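Local coordinates for triacylglycerol lipase (Yarrowia lipolytica, PDB 3O0D), which probably hydrolyses triacylglycerols as a secreted, glycosylated lipase of the alpha/beta-hydrolase fold, at residues N174-G179 with K203-Q208; L110-S115 with N135-I140; A22-I27 with S69-V74. One frame throughout, in Å; residues are numbered along the deposited sequence.

In the fold
The three contacts follow one another along the chain, none nested in or crossing another. Nearest the N terminus, interaction 3 ties helix 12-27 to strand 68-75, closing a loop of 41 residues that includes strand 53-60. Interaction 2 closes a shorter one, bringing the glycosylated turn of 110-115, which follows strand 105-107, back against helix 127-150. Interaction 1 joins the C-terminal parts of helices 163-177 and 195-206, closing a loop that contains strand 183-187. Interactions 1 and 2 share the sugar on N113, and N174 and N178 lie against that turn; interactions 2 and 3 meet where I140 touches L72. Interactions 1 and 3 do not touch, their nearest atoms about 9 Å apart.

Interaction 1: residues N174-G179 with K203-Q208; sequences NLKVNG and KLFFGQ. With NAG (2-acetamido-2-deoxy-beta-D-glucopyranose), chain H.
K176 and L204 are the closest backbone neighbours, their CA atoms 8.2 Å apart, where the last turn of helix 163-177 lies beside the C-terminal part of helix 195-206. K176 covers most of its side of the contact. Its CG lies anti to the backbone N (chi1 167°), and bends at chi2 and chi3 then lead the chain across L204 and on to F205. At the first step K176 CG rests 3.7 Å from L204 CG, with both methyls of the leucine close by, the lysine and leucine chains running antiparallel alongside one another. Farther out, K176 CE sits over one face of the F205 ring, displaced toward its rim and 4.0 Å from the centroid, 19° off the normal. This is a CH-pi contact, and the neighbouring ammonium probably polarises the methylene and strengthens it. The same CE also lies 3.7 Å from L204 O, so the alkyl end of the lysine spans leucine carbonyl and aromatic ring together. V177 completes the apolar patch: its CG1 reaches L204 CD1 at 4.1 Å, the valine lying roughly perpendicular to the leucine. Inward, L204 and F205 also touch I173, and F205 packs on L222 of strand 222-227, while L175 is turned to strand 155-161. Helix 163-177 then ends in a Schellman motif, with G179 at the positive-phi C-prime position and H180 N reaching back to L175 O. Two successive beta-alpha-beta crossovers of the alpha/beta-hydrolase sheet, sharing strand 183-187, are joined here through their helices.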
loop_
_atom_site.group_PDB
_atom_site.type_symbol
_atom_site.label_atom_id
_atom_site.label_comp_id
_atom_site.label_asym_id
_atom_site.label_seq_id
_atom_site.Cartn_x
_atom_site.Cartn_y
_atom_site.Cartn_z
ATOM N N ASN A 174 1.889 9.618 7.824
ATOM C CA ASN A 174 1.263 10.203 9.072
ATOM C C ASN A 174 2.018 9.649 10.319
ATOM O O ASN A 174 2.552 10.400 11.111
ATOM C CB ASN A 174 -0.231 9.868 9.146
ATOM C CG ASN A 174 -0.722 9.714 10.506
ATOM O OD1 ASN A 174 -1.240 8.625 10.986
ATOM N ND2 ASN A 174 -0.575 10.819 11.249
ATOM N N LEU A 175 2.112 8.319 10.420
ATOM C CA LEU A 175 2.719 7.688 11.614
ATOM C C LEU A 175 4.208 8.088 11.725
ATOM O O LEU A 175 4.707 8.341 12.836
ATOM C CB LEU A 175 2.605 6.163 11.493
ATOM C CG LEU A 175 1.202 5.674 11.783
ATOM C CD1 LEU A 175 1.093 4.099 11.429
ATOM C CD2 LEU A 175 0.709 5.886 13.230
ATOM N N LYS A 176 4.913 8.116 10.608
ATOM C CA LYS A 176 6.318 8.400 10.556
ATOM C C LYS A 176 6.649 9.882 10.921
ATOM O O LYS A 176 7.478 10.140 11.773
ATOM C CB LYS A 176 6.822 8.059 9.166
ATOM C CG LYS A 176 8.187 8.580 8.839
ATOM C CD LYS A 176 9.251 7.713 9.369
ATOM C CE LYS A 176 10.006 7.070 8.212
ATOM N NZ LYS A 176 11.158 6.307 8.743
ATOM N N VAL A 177 5.942 10.836 10.365
ATOM C CA VAL A 177 6.157 12.197 10.820
ATOM C C VAL A 177 5.659 12.442 12.257
ATOM O O VAL A 177 6.073 13.386 12.871
ATOM C CB VAL A 177 5.572 13.306 9.866
ATOM C CG1 VAL A 177 6.111 13.219 8.522
ATOM C CG2 VAL A 177 4.171 13.329 9.902
ATOM N N ASN A 178 4.779 11.609 12.760
ATOM C CA ASN A 178 4.265 11.764 14.129
ATOM C C ASN A 178 4.979 10.907 15.178
ATOM O O ASN A 178 4.411 10.610 16.230
ATOM C CB ASN A 178 2.767 11.597 14.235
ATOM C CG ASN A 178 2.033 12.784 13.571
ATOM O OD1 ASN A 178 1.298 12.636 12.564
ATOM N ND2 ASN A 178 2.274 13.973 14.123
ATOM N N GLY A 179 6.202 10.501 14.820
ATOM C CA GLY A 179 7.133 9.916 15.810
ATOM C C GLY A 179 7.166 8.409 15.895
ATOM O O GLY A 179 7.731 7.839 16.856
ATOM N N LYS A 203 13.158 11.081 0.810
ATOM C CA LYS A 203 14.036 11.540 1.890
ATOM C C LYS A 203 13.594 11.005 3.230
ATOM O O LYS A 203 14.432 10.637 4.052
ATOM C CB LYS A 203 14.038 13.088 1.908
ATOM C CG LYS A 203 14.718 13.670 0.729
ATOM C CD LYS A 203 14.816 15.250 0.827
ATOM C CE LYS A 203 14.633 15.877 -0.546
ATOM N NZ LYS A 203 15.173 17.304 -0.789
ATOM N N LEU A 204 12.275 10.969 3.475
ATOM C CA LEU A 204 11.695 10.614 4.725
ATOM C C LEU A 204 12.022 9.144 4.978
ATOM O O LEU A 204 12.454 8.754 6.069
ATOM C CB LEU A 204 10.188 10.889 4.763
ATOM C CG LEU A 204 9.331 10.618 5.975
ATOM C CD1 LEU A 204 9.632 11.605 7.169
ATOM C CD2 LEU A 204 7.877 10.741 5.649
ATOM N N PHE A 205 11.827 8.305 3.957
ATOM C CA PHE A 205 11.987 6.863 4.226
ATOM C C PHE A 205 13.331 6.300 3.918
ATOM O O PHE A 205 13.681 5.268 4.522
ATOM C CB PHE A 205 10.923 6.016 3.431
ATOM C CG PHE A 205 9.603 5.965 4.108
ATOM C CD1 PHE A 205 9.311 4.971 5.054
ATOM C CD2 PHE A 205 8.621 6.910 3.850
ATOM C CE1 PHE A 205 8.092 4.927 5.714
ATOM C CE2 PHE A 205 7.422 6.854 4.462
ATOM C CZ PHE A 205 7.113 5.859 5.403
ATOM N N PHE A 206 14.034 6.849 2.945
ATOM C CA PHE A 206 15.299 6.255 2.487
ATOM C C PHE A 206 16.474 7.157 2.809
ATOM O O PHE A 206 17.646 6.808 2.580
ATOM C CB PHE A 206 15.249 5.974 0.987
ATOM C CG PHE A 206 14.101 5.035 0.606
ATOM C CD1 PHE A 206 14.089 3.685 1.024
ATOM C CD2 PHE A 206 13.104 5.452 -0.204
ATOM C CE1 PHE A 206 13.014 2.870 0.646
ATOM C CE2 PHE A 206 12.010 4.643 -0.542
ATOM C CZ PHE A 206 11.976 3.350 -0.107
ATOM N N GLY A 207 16.136 8.344 3.274
ATOM C CA GLY A 207 17.134 9.298 3.737
ATOM C C GLY A 207 17.821 10.193 2.695
ATOM O O GLY A 207 18.646 11.012 3.090
ATOM N N GLN A 208 17.534 10.060 1.388
ATOM C CA GLN A 208 18.140 10.945 0.368
ATOM C C GLN A 208 17.260 10.854 -0.830
ATOM O O GLN A 208 16.430 9.895 -0.901
ATOM C CB GLN A 208 19.549 10.485 0.032
ATOM C CG GLN A 208 19.627 9.071 -0.551
ATOM C CD GLN A 208 21.038 8.652 -0.918
ATOM O OE1 GLN A 208 21.406 8.599 -2.108
ATOM N NE2 GLN A 208 21.841 8.354 0.094
HETATM C C1 NAG H . -1.342 11.651 15.685
HETATM C C2 NAG H . -0.936 10.174 15.889
HETATM C C3 NAG H . -0.393 10.022 17.305
HETATM C C4 NAG H . 0.745 11.014 17.565
HETATM C C5 NAG H . 0.165 12.391 17.346
HETATM C C6 NAG H . 1.055 13.591 17.721
HETATM C C7 NAG H . -2.249 8.509 14.643
HETATM C C8 NAG H . -3.414 7.563 14.644
HETATM N N2 NAG H . -2.056 9.241 15.747
HETATM O O3 NAG H . 0.052 8.662 17.466
HETATM O O4 NAG H . 1.123 10.933 18.943
HETATM O O5 NAG H . -0.233 12.459 15.959
HETATM O O6 NAG H . 2.319 13.349 17.215
HETATM O O7 NAG H . -1.530 8.628 13.668
#

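Interaction 2: residues L110-S115 with N135-I140; sequences LAANIS and NTYNQI. With NAG (2-acetamido-2-deoxy-beta-D-glucopyranose), chain H; NAG (2-acetamido-2-deoxy-beta-D-glucopyranose), chain I.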
loop_
_atom_site.group_PDB
_atom_site.type_symbol
_atom_site.label_atom_id
_atom_site.label_comp_id
_atom_site.label_asym_id
_atom_site.label_seq_id
_atom_site.Cartn_x
_atom_site.Cartn_y
_atom_site.Cartn_z
ATOM N N LEU A 110 -3.037 19.522 4.872
ATOM C CA LEU A 110 -4.455 19.640 5.159
ATOM C C LEU A 110 -5.063 18.373 5.721
ATOM O O LEU A 110 -6.183 18.396 6.206
ATOM C CB LEU A 110 -5.216 20.165 3.924
ATOM C CG LEU A 110 -4.733 21.581 3.500
ATOM C CD1 LEU A 110 -5.290 21.915 2.116
ATOM C CD2 LEU A 110 -5.086 22.692 4.533
ATOM N N ALA A 111 -4.315 17.251 5.682
ATOM C CA ALA A 111 -4.876 15.953 6.109
ATOM C C ALA A 111 -4.827 15.810 7.622
ATOM O O ALA A 111 -4.011 16.478 8.285
ATOM C CB ALA A 111 -4.062 14.841 5.481
ATOM N N ALA A 112 -5.655 14.928 8.166
ATOM C CA ALA A 112 -5.746 14.725 9.623
ATOM C C ALA A 112 -4.366 14.374 10.240
ATOM O O ALA A 112 -3.575 13.570 9.675
ATOM C CB ALA A 112 -6.720 13.637 9.965
ATOM N N ASN A 113 -4.104 14.972 11.422
ATOM C CA ASN A 113 -2.861 14.690 12.156
ATOM C C ASN A 113 -1.559 15.150 11.542
ATOM O O ASN A 113 -0.473 14.880 12.094
ATOM C CB ASN A 113 -2.771 13.158 12.532
ATOM C CG ASN A 113 -2.379 12.962 13.970
ATOM O OD1 ASN A 113 -2.677 13.841 14.816
ATOM N ND2 ASN A 113 -1.685 11.833 14.285
ATOM N N ILE A 114 -1.612 15.831 10.406
ATOM C CA ILE A 114 -0.427 16.381 9.822
ATOM C C ILE A 114 -0.278 17.866 10.155
ATOM O O ILE A 114 -1.042 18.687 9.671
ATOM C CB ILE A 114 -0.417 16.235 8.311
ATOM C CG1 ILE A 114 -0.789 14.797 7.905
ATOM C CG2 ILE A 114 0.875 16.682 7.747
ATOM C CD1 ILE A 114 0.151 13.675 8.450
ATOM N N SER A 115 0.734 18.196 10.929
ATOM C CA SER A 115 0.941 19.605 11.334
ATOM C C SER A 115 1.415 20.461 10.155
ATOM O O SER A 115 2.078 19.977 9.233
ATOM C CB SER A 115 1.941 19.661 12.500
ATOM O OG SER A 115 3.269 19.574 12.012
ATOM N N ASN A 135 -10.280 9.273 5.737
ATOM C CA ASN A 135 -11.309 8.392 6.089
ATOM C C ASN A 135 -10.749 7.220 6.902
ATOM O O ASN A 135 -11.414 6.674 7.747
ATOM C CB ASN A 135 -12.104 7.917 4.815
ATOM C CG ASN A 135 -13.341 7.243 5.152
ATOM O OD1 ASN A 135 -14.264 7.797 5.910
ATOM N ND2 ASN A 135 -13.526 6.076 4.621
ATOM N N THR A 136 -9.535 6.836 6.620
ATOM C CA THR A 136 -8.915 5.784 7.493
ATOM C C THR A 136 -8.668 6.369 8.936
ATOM O O THR A 136 -9.121 5.781 9.901
ATOM C CB THR A 136 -7.560 5.309 6.958
ATOM O OG1 THR A 136 -7.631 5.000 5.583
ATOM C CG2 THR A 136 -7.103 3.988 7.738
ATOM N N TYR A 137 -8.080 7.540 8.992
ATOM C CA TYR A 137 -7.745 8.188 10.278
ATOM C C TYR A 137 -9.024 8.376 11.131
ATOM O O TYR A 137 -9.122 8.000 12.330
ATOM C CB TYR A 137 -6.999 9.473 10.023
ATOM C CG TYR A 137 -6.510 10.083 11.323
ATOM C CD1 TYR A 137 -5.233 9.813 11.814
ATOM C CD2 TYR A 137 -7.368 10.838 12.080
ATOM C CE1 TYR A 137 -4.815 10.328 13.048
ATOM C CE2 TYR A 137 -6.978 11.345 13.316
ATOM C CZ TYR A 137 -5.696 11.087 13.783
ATOM O OH TYR A 137 -5.329 11.639 15.003
ATOM N N ASN A 138 -10.070 8.927 10.482
ATOM C CA ASN A 138 -11.261 9.198 11.239
ATOM C C ASN A 138 -11.977 8.013 11.708
ATOM O O ASN A 138 -12.729 8.120 12.681
ATOM C CB ASN A 138 -12.216 10.131 10.456
ATOM C CG ASN A 138 -11.634 11.510 10.224
ATOM O OD1 ASN A 138 -11.998 12.165 9.243
ATOM N ND2 ASN A 138 -10.769 11.979 11.090
ATOM N N GLN A 139 -11.782 6.804 11.061
ATOM C CA GLN A 139 -12.443 5.610 11.520
ATOM C C GLN A 139 -11.654 4.768 12.542
ATOM O O GLN A 139 -12.229 4.040 13.325
ATOM C CB GLN A 139 -12.765 4.671 10.336
ATOM C CG GLN A 139 -13.891 5.230 9.343
ATOM C CD GLN A 139 -14.208 4.218 8.297
ATOM O OE1 GLN A 139 -14.973 3.273 8.520
ATOM N NE2 GLN A 139 -13.588 4.372 7.163
ATOM N N ILE A 140 -10.352 4.869 12.451
ATOM C CA ILE A 140 -9.484 3.923 13.208
ATOM C C ILE A 140 -8.336 4.551 13.990
ATOM O O ILE A 140 -7.731 3.879 14.845
ATOM C CB ILE A 140 -8.946 2.785 12.306
ATOM C CG1 ILE A 140 -8.669 1.510 13.121
ATOM C CG2 ILE A 140 -7.763 3.237 11.505
ATOM C CD1 ILE A 140 -9.830 0.893 13.758
HETATM C C1 NAG H . -1.342 11.651 15.685
HETATM C C2 NAG H . -0.936 10.174 15.889
HETATM C C3 NAG H . -0.393 10.022 17.305
HETATM C C4 NAG H . 0.745 11.014 17.565
HETATM C C5 NAG H . 0.165 12.391 17.346
HETATM C C6 NAG H . 1.055 13.591 17.721
HETATM C C7 NAG H . -2.249 8.509 14.643
HETATM C C8 NAG H . -3.414 7.563 14.644
HETATM N N2 NAG H . -2.056 9.241 15.747
HETATM O O3 NAG H . 0.052 8.662 17.466
HETATM O O4 NAG H . 1.123 10.933 18.943
HETATM O O5 NAG H . -0.233 12.459 15.959
HETATM O O6 NAG H . 2.319 13.349 17.215
HETATM O O7 NAG H . -1.530 8.628 13.668
HETATM C C1 NAG I . -9.264 15.415 7.589
HETATM C C2 NAG I . -9.727 16.713 6.938
HETATM C C3 NAG I . -9.640 17.809 7.995
HETATM C C4 NAG I . -10.307 17.463 9.326
HETATM C C5 NAG I . -9.822 16.106 9.833
HETATM C C6 NAG I . -10.627 15.492 10.971
HETATM C C7 NAG I . -9.362 16.907 4.547
HETATM C C8 NAG I . -8.513 17.331 3.412
HETATM N N2 NAG I . -8.917 17.091 5.806
HETATM O O3 NAG I . -10.149 19.052 7.481
HETATM O O4 NAG I . -9.874 18.476 10.226
HETATM O O5 NAG I . -9.945 15.138 8.789
HETATM O O6 NAG I . -9.755 14.591 11.618
HETATM O O7 NAG I . -10.445 16.400 4.320
#
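A112 and N113 meet the ring of Y137, which extends from helix 127-150 toward the turn. A112 CB lies 3.6 Å from Y137 CD2, approaching the ring obliquely. Toward the phenol end N113 takes over, its CB 3.5 Å from Y137 CE1 and its CG near the hydroxyl. With CG anti to the backbone N (chi1 -174°), the tyrosine is carried out from the helix to the turn, where the first sugar joins the packing. N113 ND2 is bonded covalently to C1 of the chain H NAG, and the acetamido methyl C8 of that sugar settles 3.5 Å from Y137 CE1. Protein and glycan therefore share the tyrosine. The other NAG, chain I, bridges the two segments by hydrogen bonds: N138 ND2 donates to its O6 at 2.9 Å, and its N2 donates almost straight (177°) to L110 O at 3.1 Å. Behind this shell, the turn is fixed by a hydrogen bond from I114 N to A111 O. Helix 127-150 grips its backbone as well, since A112 N is hydrogen-bonded to N134 OD1 and A112 O to Y133 OH. N113 also touches N174 and N178 at the end of helix 163-177. Residues A111 to I114 form a type II beta turn, with N113 at its positive-phi third position: an N-glycosylation site whose first sugar lies against the protein surface.

Interaction 3: residues A22-I27 with S69-V74; sequences ARLANI and SGYLAV
Y71 reaches from strand 68-75 to the last turns of helix 12-27, where L24 and I27 receive its phenol. Its CB points toward the helix, and the first torsion (chi1 60°), with CG between the backbone N and the carbonyl carbon, carries the ring off the strand so that its hydroxyl ends at L24 O. Along the ring, CE2 is the first atom to touch across the contact: it lies 3.7 Å from I27 CG2, which approaches obliquely, and as near to the carbonyl carbon of I27. CZ comes next, 3.8 Å from the same methyl. At the tip, Y71 OH donates a hydrogen bond to L24 O at 2.8 Å. The acceptor lies at the ring edge, near its plane; seen from the carbonyl, the oxygen of Y71 is tilted 20° from the plane at a C=O...O angle of 119°. Two aliphatic carbons also lie against the hydroxyl, I27 CB at 3.5 Å and L24 CD2 at 3.6 Å. Y71 also packs on L55 and V84 of the two flanking strands, and L24 on Y82 of strand 80-87. A phenylalanine here would probably keep much of the ring packing but leave L24 O without its phenol donor in a buried setting. One directed bond thus satisfies a polar group amid aliphatic carbon, and probably helps set the distance between the helix and the sheet.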
loop_
_atom_site.group_PDB
_atom_site.type_symbol
_atom_site.label_atom_id
_atom_site.label_comp_id
_atom_site.label_asym_id
_atom_site.label_seq_id
_atom_site.Cartn_x
_atom_site.Cartn_y
_atom_site.Cartn_z
ATOM N N ALA A 22 1.004 -9.523 1.218
ATOM C CA ALA A 22 -0.072 -9.727 0.273
ATOM C C ALA A 22 -1.261 -10.442 0.881
ATOM O O ALA A 22 -2.414 -10.163 0.552
ATOM C CB ALA A 22 0.447 -10.539 -1.011
ATOM N N ARG A 23 -1.001 -11.432 1.719
ATOM C CA ARG A 23 -2.072 -12.113 2.367
ATOM C C ARG A 23 -2.857 -11.203 3.339
ATOM O O ARG A 23 -4.013 -11.250 3.361
ATOM C CB ARG A 23 -1.623 -13.336 3.159
ATOM C CG ARG A 23 -0.913 -14.428 2.396
ATOM C CD ARG A 23 -0.802 -15.649 3.294
ATOM N NE ARG A 23 0.105 -16.656 2.818
ATOM C CZ ARG A 23 -0.174 -17.546 1.897
ATOM N NH1 ARG A 23 -1.345 -17.603 1.328
ATOM N NH2 ARG A 23 0.747 -18.405 1.576
ATOM N N LEU A 24 -2.171 -10.421 4.134
ATOM C CA LEU A 24 -2.847 -9.543 5.078
ATOM C C LEU A 24 -3.744 -8.560 4.284
ATOM O O LEU A 24 -4.873 -8.244 4.757
ATOM C CB LEU A 24 -1.865 -8.742 5.928
ATOM C CG LEU A 24 -1.276 -9.711 6.978
ATOM C CD1 LEU A 24 0.011 -8.988 7.571
ATOM C CD2 LEU A 24 -2.212 -10.222 8.161
ATOM N N ALA A 25 -3.188 -8.021 3.213
ATOM C CA ALA A 25 -4.038 -7.103 2.340
ATOM C C ALA A 25 -5.234 -7.790 1.820
ATOM O O ALA A 25 -6.340 -7.166 1.764
ATOM C CB ALA A 25 -3.204 -6.618 1.190
ATOM N N ASN A 26 -5.112 -9.041 1.390
ATOM C CA ASN A 26 -6.279 -9.854 0.887
ATOM C C ASN A 26 -7.335 -9.991 1.898
ATOM O O ASN A 26 -8.523 -9.825 1.588
ATOM C CB ASN A 26 -5.697 -11.198 0.340
ATOM C CG ASN A 26 -6.696 -12.305 0.250
ATOM O OD1 ASN A 26 -7.488 -12.538 1.151
ATOM N ND2 ASN A 26 -6.578 -13.096 -0.830
ATOM N N ILE A 27 -6.937 -10.160 3.188
ATOM C CA ILE A 27 -7.904 -10.291 4.258
ATOM C C ILE A 27 -8.771 -8.982 4.432
ATOM O O ILE A 27 -9.899 -9.050 4.988
ATOM C CB ILE A 27 -7.150 -10.770 5.564
ATOM C CG1 ILE A 27 -6.695 -12.203 5.264
ATOM C CG2 ILE A 27 -8.132 -10.802 6.832
ATOM C CD1 ILE A 27 -5.541 -12.601 6.295
ATOM N N SER A 69 -12.275 0.678 3.931
ATOM C CA SER A 69 -12.721 -0.307 4.865
ATOM C C SER A 69 -11.383 -1.053 5.240
ATOM O O SER A 69 -10.375 -0.837 4.575
ATOM C CB SER A 69 -13.618 -1.341 4.249
ATOM O OG SER A 69 -14.886 -0.699 3.830
ATOM N N GLY A 70 -11.472 -1.877 6.252
ATOM C CA GLY A 70 -10.156 -2.558 6.627
ATOM C C GLY A 70 -10.246 -2.950 8.071
ATOM O O GLY A 70 -11.309 -3.136 8.679
ATOM N N TYR A 71 -9.053 -3.274 8.633
ATOM C CA TYR A 71 -9.118 -3.801 10.014
ATOM C C TYR A 71 -7.771 -3.505 10.717
ATOM O O TYR A 71 -6.765 -3.137 10.100
ATOM C CB TYR A 71 -9.352 -5.335 10.082
ATOM C CG TYR A 71 -8.228 -6.153 9.363
ATOM C CD1 TYR A 71 -7.103 -6.664 10.097
ATOM C CD2 TYR A 71 -8.338 -6.504 8.036
ATOM C CE1 TYR A 71 -6.113 -7.404 9.452
ATOM C CE2 TYR A 71 -7.324 -7.265 7.366
ATOM C CZ TYR A 71 -6.254 -7.718 8.123
ATOM O OH TYR A 71 -5.290 -8.482 7.489
ATOM N N LEU A 72 -7.859 -3.587 12.031
ATOM C CA LEU A 72 -6.717 -3.400 12.886
ATOM C C LEU A 72 -6.570 -4.716 13.576
ATOM O O LEU A 72 -7.502 -5.260 14.210
ATOM C CB LEU A 72 -7.053 -2.265 13.887
ATOM C CG LEU A 72 -6.017 -1.899 14.954
ATOM C CD1 LEU A 72 -4.651 -1.521 14.413
ATOM C CD2 LEU A 72 -6.644 -0.772 15.852
ATOM N N ALA A 73 -5.310 -5.275 13.587
ATOM C CA ALA A 73 -5.127 -6.544 14.323
ATOM C C ALA A 73 -3.761 -6.513 15.032
ATOM O O ALA A 73 -2.923 -5.659 14.711
ATOM C CB ALA A 73 -5.104 -7.711 13.306
ATOM N N VAL A 74 -3.571 -7.449 15.982
ATOM C CA VAL A 74 -2.289 -7.541 16.743
ATOM C C VAL A 74 -1.781 -8.988 16.548
ATOM O O VAL A 74 -2.509 -9.944 16.812
ATOM C CB VAL A 74 -2.535 -7.290 18.219
ATOM C CG1 VAL A 74 -1.162 -7.457 18.969
ATOM C CG2 VAL A 74 -3.032 -5.837 18.397
#